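Local coordinates for protein malonyl CoA-ACP transacylase (Xanthomonas oryzae pv. oryzae, PDB 3K89) that probably transfers the malonyl group from malonyl-CoA to the holo acyl carrier protein, releasing free CoA, at residues A[208-211]-A[212-215]. Sequence-based numbering, arbitrary orientation.
Sequences RDAA and NQLG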
# COMPACT_ATOMS: atom_id res chain seq x y z
N ARG A 208 9.50 14.29 -5.05
CA ARG A 208 9.25 15.50 -4.25
C ARG A 208 8.25 16.47 -4.90
O ARG A 208 7.35 16.97 -4.22
CB ARG A 208 10.56 16.20 -3.86
CG ARG A 208 10.38 17.40 -2.95
CD ARG A 208 9.87 17.00 -1.58
NE ARG A 208 9.53 18.16 -0.77
CZ ARG A 208 8.36 18.79 -0.81
NH1 ARG A 208 7.39 18.38 -1.63
NH2 ARG A 208 8.14 19.85 -0.03
N ASP A 209 8.41 16.71 -6.19
CA ASP A 209 7.52 17.62 -6.91
C ASP A 209 6.12 17.02 -7.12
O ASP A 209 5.12 17.73 -6.99
CB ASP A 209 8.14 18.06 -8.23
CG ASP A 209 9.33 18.97 -8.04
OD1 ASP A 209 9.35 19.76 -7.06
OD2 ASP A 209 10.27 18.91 -8.87
N ALA A 210 6.07 15.72 -7.41
CA ALA A 210 4.79 15.00 -7.52
C ALA A 210 4.00 15.13 -6.22
O ALA A 210 2.78 15.24 -6.24
CB ALA A 210 5.00 13.55 -7.87
N ALA A 211 4.73 15.12 -5.09
CA ALA A 211 4.11 15.28 -3.76
C ALA A 211 3.41 16.62 -3.60
O ALA A 211 2.33 16.70 -3.00
CB ALA A 211 5.14 15.07 -2.65
N ASN A 212 4.01 17.68 -4.13
CA ASN A 212 3.34 18.99 -4.13
C ASN A 212 2.08 19.02 -4.98
O ASN A 212 1.06 19.57 -4.57
CB ASN A 212 4.32 20.10 -4.50
CG ASN A 212 5.39 20.29 -3.43
OD1 ASN A 212 5.17 19.99 -2.25
ND2 ASN A 212 6.57 20.76 -3.85
N GLN A 213 2.14 18.37 -6.14
CA GLN A 213 0.99 18.25 -7.02
C GLN A 213 -0.12 17.49 -6.29
O GLN A 213 -1.29 17.89 -6.34
CB GLN A 213 1.34 17.52 -8.30
CG GLN A 213 2.29 18.27 -9.21
CD GLN A 213 2.66 17.44 -10.40
OE1 GLN A 213 3.45 16.50 -10.28
NE2 GLN A 213 2.06 17.73 -11.54
N LEU A 214 0.27 16.41 -5.63
CA LEU A 214 -0.65 15.60 -4.82
C LEU A 214 -1.32 16.46 -3.76
O LEU A 214 -2.54 16.39 -3.60
CB LEU A 214 0.10 14.44 -4.17
CG LEU A 214 -0.72 13.51 -3.25
CD1 LEU A 214 -1.73 12.75 -4.06
CD2 LEU A 214 0.21 12.55 -2.53
N GLY A 215 -0.52 17.24 -3.03
CA GLY A 215 -1.07 18.13 -2.00
C GLY A 215 -2.13 19.06 -2.54
O GLY A 215 -3.16 19.27 -1.90
O HOH W 1 6.95 21.26 -6.90
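N212 and R208 meet one turn apart on the exposed side of helix 208-219. From N212, CB comes within 3.5 Å of D209 O. CG stands beside the backbone N of N212 (chi1 -68°), which turns the amide back toward the start of the helix. There OD1 accepts a bond of 2.8 Å from R208 NH1, with an N-H...O angle of 159°. NH1 comes to OD1 from above the amide plane, while OD1 lies roughly in the plane of the guanidinium, at its rim. The two flat groups are 71° apart. R208 reaches this point because its chain bends at chi2. The amide's other branch, ND2, gives a bond of 3.1 Å to a water. That water donates to D209 OD1 at 2.8 Å, so it bridges N212 and D209. The amide is thus held at both of its polar atoms.

These are the first two turns of helix 208-219 in the acyl transferase domain, with i to i+4 backbone bonds from Q213, L214 and G215 to D209, A210 and A211. The N212 to R208 backbone bond is weak. A210, A211 and L214 are buried. A210 touches L253 of helix 242-254 and F122 of helix 109-126. A211 touches V250 and Y254 of helix 242-254, and L214 meets L115 and R119 of helix 109-126. The L214 side chain is about 9 Å from those of S94 and H203, the predicted active-site residues. The extended Q213 side chain runs beside A210, with its OE1 3.4 Å from A210 CA.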